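Local atomic coordinates of hypothetical protein Aq_1549 (Aquifex aeolicus, PDB entry 2E8E), a protein that is of unknown function but belongs to the OsmC family of peroxiredoxins, and so probably reduces peroxides by thiol chemistry. Residues Lys96-Ala101 with Ile124-Lys129. Sequence-based numbering, arbitrary orientation.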
ATOM      1  N   LYS A  96       4.862 -22.404 -17.886  1.00 32.04           N
ATOM      2  CA  LYS A  96       5.392 -21.402 -18.809  1.00 31.13           C
ATOM      3  C   LYS A  96       4.497 -20.167 -18.886  1.00 30.06           C
ATOM      4  O   LYS A  96       4.985 -19.039 -19.008  1.00 29.16           O
ATOM      5  CB  LYS A  96       5.541 -21.991 -20.213  1.00 34.23           C
ATOM      6  CG  LYS A  96       4.221 -22.376 -20.861  1.00 38.24           C
ATOM      7  CD  LYS A  96       4.404 -22.764 -22.319  1.00 40.80           C
ATOM      8  CE  LYS A  96       3.079 -23.176 -22.939  1.00 42.79           C
ATOM      9  NZ  LYS A  96       2.018 -22.146 -22.729  1.00 44.22           N
ATOM     10  N   ALA A  97       3.186 -20.385 -18.830  1.00 27.34           N
ATOM     11  CA  ALA A  97       2.232 -19.286 -18.890  1.00 26.69           C
ATOM     12  C   ALA A  97       2.299 -18.475 -17.600  1.00 24.91           C
ATOM     13  O   ALA A  97       2.265 -17.244 -17.636  1.00 26.24           O
ATOM     14  CB  ALA A  97       0.816 -19.821 -19.104  1.00 26.25           C
ATOM     15  N   LEU A  98       2.399 -19.163 -16.466  1.00 23.73           N
ATOM     16  CA  LEU A  98       2.476 -18.470 -15.182  1.00 23.67           C
ATOM     17  C   LEU A  98       3.768 -17.666 -15.118  1.00 24.21           C
ATOM     18  O   LEU A  98       3.772 -16.523 -14.666  1.00 23.29           O
ATOM     19  CB  LEU A  98       2.420 -19.459 -14.013  1.00 22.84           C
ATOM     20  CG  LEU A  98       2.536 -18.798 -12.631  1.00 23.30           C
ATOM     21  CD1 LEU A  98       1.407 -17.787 -12.447  1.00 20.17           C
ATOM     22  CD2 LEU A  98       2.487 -19.853 -11.536  1.00 22.15           C
ATOM     23  N   GLU A  99       4.867 -18.261 -15.577  1.00 23.27           N
ATOM     24  CA  GLU A  99       6.144 -17.557 -15.567  1.00 24.34           C
ATOM     25  C   GLU A  99       6.066 -16.270 -16.392  1.00 24.45           C
ATOM     26  O   GLU A  99       6.544 -15.218 -15.958  1.00 23.25           O
ATOM     27  CB  GLU A  99       7.262 -18.455 -16.107  1.00 25.45           C
ATOM     28  CG  GLU A  99       8.567 -17.709 -16.383  1.00 25.81           C
ATOM     29  CD  GLU A  99       9.728 -18.635 -16.697  1.00 30.49           C
ATOM     30  OE1 GLU A  99       9.493 -19.716 -17.279  1.00 31.60           O
ATOM     31  OE2 GLU A  99      10.879 -18.275 -16.374  1.00 31.93           O
ATOM     32  N   GLN A 100       5.463 -16.350 -17.575  1.00 23.76           N
ATOM     33  CA  GLN A 100       5.333 -15.173 -18.433  1.00 24.38           C
ATOM     34  C   GLN A 100       4.467 -14.098 -17.778  1.00 23.25           C
ATOM     35  O   GLN A 100       4.765 -12.908 -17.872  1.00 22.08           O
ATOM     36  CB  GLN A 100       4.715 -15.547 -19.779  1.00 28.08           C
ATOM     37  CG  GLN A 100       5.612 -16.366 -20.686  1.00 34.91           C
ATOM     38  CD  GLN A 100       4.962 -16.642 -22.027  1.00 39.16           C
ATOM     39  OE1 GLN A 100       4.620 -15.717 -22.765  1.00 42.67           O
ATOM     40  NE2 GLN A 100       4.785 -17.918 -22.350  1.00 43.34           N
ATOM     41  N   ALA A 101       3.393 -14.526 -17.124  1.00 22.23           N
ATOM     42  CA  ALA A 101       2.488 -13.593 -16.459  1.00 20.68           C
ATOM     43  C   ALA A 101       3.197 -12.900 -15.300  1.00 21.02           C
ATOM     44  O   ALA A 101       3.057 -11.693 -15.110  1.00 21.04           O
ATOM     45  CB  ALA A 101       1.255 -14.332 -15.952  1.00 20.80           C
ATOM     46  N   ILE A 124      11.278 -13.309  -6.151  1.00 22.76           N
ATOM     47  CA  ILE A 124      10.058 -13.815  -6.760  1.00 22.13           C
ATOM     48  C   ILE A 124      10.127 -15.292  -7.129  1.00 23.25           C
ATOM     49  O   ILE A 124      11.138 -15.769  -7.646  1.00 24.49           O
ATOM     50  CB  ILE A 124       9.733 -13.001  -8.024  1.00 23.37           C
ATOM     51  CG1 ILE A 124       9.583 -11.523  -7.650  1.00 25.80           C
ATOM     52  CG2 ILE A 124       8.467 -13.524  -8.683  1.00 23.19           C
ATOM     53  CD1 ILE A 124       9.462 -10.604  -8.835  1.00 28.10           C
ATOM     54  N   SER A 125       9.042 -16.009  -6.858  1.00 21.82           N
ATOM     55  CA  SER A 125       8.954 -17.429  -7.178  1.00 23.40           C
ATOM     56  C   SER A 125       7.521 -17.757  -7.560  1.00 23.16           C
ATOM     57  O   SER A 125       6.600 -17.000  -7.260  1.00 21.73           O
ATOM     58  CB  SER A 125       9.372 -18.284  -5.982  1.00 25.30           C
ATOM     59  OG  SER A 125       8.485 -18.109  -4.893  1.00 26.62           O
ATOM     60  N   TRP A 126       7.324 -18.887  -8.223  1.00 23.61           N
ATOM     61  CA  TRP A 126       5.983 -19.269  -8.627  1.00 24.61           C
ATOM     62  C   TRP A 126       5.905 -20.768  -8.825  1.00 26.53           C
ATOM     63  O   TRP A 126       6.926 -21.449  -8.932  1.00 26.32           O
ATOM     64  CB  TRP A 126       5.601 -18.550  -9.922  1.00 24.65           C
ATOM     65  CG  TRP A 126       6.523 -18.865 -11.058  1.00 26.27           C
ATOM     66  CD1 TRP A 126       6.456 -19.939 -11.900  1.00 27.72           C
ATOM     67  CD2 TRP A 126       7.689 -18.127 -11.441  1.00 27.38           C
ATOM     68  NE1 TRP A 126       7.510 -19.917 -12.782  1.00 27.04           N
ATOM     69  CE2 TRP A 126       8.284 -18.817 -12.521  1.00 28.53           C
ATOM     70  CE3 TRP A 126       8.292 -16.953 -10.972  1.00 29.00           C
ATOM     71  CZ2 TRP A 126       9.452 -18.369 -13.143  1.00 28.29           C
ATOM     72  CZ3 TRP A 126       9.455 -16.507 -11.591  1.00 29.82           C
ATOM     73  CH2 TRP A 126      10.024 -17.217 -12.665  1.00 30.91           C
ATOM     74  N   GLU A 127       4.682 -21.278  -8.866  1.00 25.30           N
ATOM     75  CA  GLU A 127       4.474 -22.699  -9.064  1.00 28.35           C
ATOM     76  C   GLU A 127       3.038 -22.947  -9.475  1.00 27.56           C
ATOM     77  O   GLU A 127       2.139 -22.164  -9.159  1.00 24.63           O
ATOM     78  CB  GLU A 127       4.785 -23.476  -7.783  1.00 31.49           C
ATOM     79  CG  GLU A 127       3.805 -23.253  -6.649  1.00 36.94           C
ATOM     80  CD  GLU A 127       4.118 -24.113  -5.437  1.00 40.71           C
ATOM     81  OE1 GLU A 127       5.199 -23.929  -4.838  1.00 42.71           O
ATOM     82  OE2 GLU A 127       3.287 -24.976  -5.082  1.00 43.44           O
ATOM     83  N   VAL A 128       2.830 -24.038 -10.196  1.00 26.69           N
ATOM     84  CA  VAL A 128       1.498 -24.390 -10.636  1.00 26.31           C
ATOM     85  C   VAL A 128       1.046 -25.667  -9.958  1.00 26.53           C
ATOM     86  O   VAL A 128       1.845 -26.567  -9.691  1.00 25.49           O
ATOM     87  CB  VAL A 128       1.446 -24.610 -12.164  1.00 27.37           C
ATOM     88  CG1 VAL A 128       0.093 -25.180 -12.561  1.00 30.63           C
ATOM     89  CG2 VAL A 128       1.703 -23.301 -12.888  1.00 29.17           C
ATOM     90  N   LYS A 129      -0.241 -25.717  -9.650  1.00 25.60           N
ATOM     91  CA  LYS A 129      -0.849 -26.888  -9.053  1.00 26.72           C
ATOM     92  C   LYS A 129      -1.889 -27.268 -10.086  1.00 26.54           C
ATOM     93  O   LYS A 129      -2.929 -26.619 -10.204  1.00 25.20           O
ATOM     94  CB  LYS A 129      -1.507 -26.542  -7.715  1.00 29.95           C
ATOM     95  CG  LYS A 129      -0.566 -26.633  -6.525  1.00 35.21           C
ATOM     96  CD  LYS A 129      -0.143 -28.079  -6.282  1.00 39.53           C
ATOM     97  CE  LYS A 129       0.783 -28.201  -5.085  1.00 41.57           C
ATOM     98  NZ  LYS A 129       1.162 -29.621  -4.824  1.00 44.23           N
TER
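Helix residues 96-101 lie over strand residues 124-129, a worked example of helix-on-sheet packing in which one aliphatic side chain dips to the strand backbone and one aromatic ring rises beside it. The axes of the two short segments approach to 8.4 Å at 148°, so helix and strand run roughly antiparallel.

L98, which is buried, makes the tight half. Its CG lies anti to the backbone N, which sends the branch down to the strand between W126 and V128. One of its two methyls, CD2, makes the closest contacts: L98 CD2 lies 3.7 Å from W126 CB and 3.8 Å from V128 CG2. The same L98 CD2 reaches the main chain itself, 3.3 Å from E127 O. The leucine points down to the strand while the indole points up beside it, so the two lie side by side in opposite senses.

The indole owes its course to the crowded chi1 of 60°, which places CG between the backbone N and the carbonyl carbon. One ring face receives the helix backbone: E99 CA forms a CH-pi contact 4.1 Å from the centroid of the W126 five-membered ring. The extended E99 chain then crosses the indole obliquely, its CG 3.4 Å from W126 CZ2. Packing stays close here, but both residues are partly exposed, and the E99 carboxylate, its plane tilted 42° from the ring, lies on the solvent side. W126 NE1 is hydrogen-bonded to E95 OE2 of the same helix, a bond consistent with holding the ring at its angle.

E127 points its CB away from the helix, and its carboxylate forms a salt bridge with K86 of the neighbouring strand 80-90. Strand 121-130 is the outermost strand of this chain's mixed sheet and pairs in parallel with 80-90, while L98, on the inward side of helix 95-109, also touches A89 of that strand and V50 of helix 34-56.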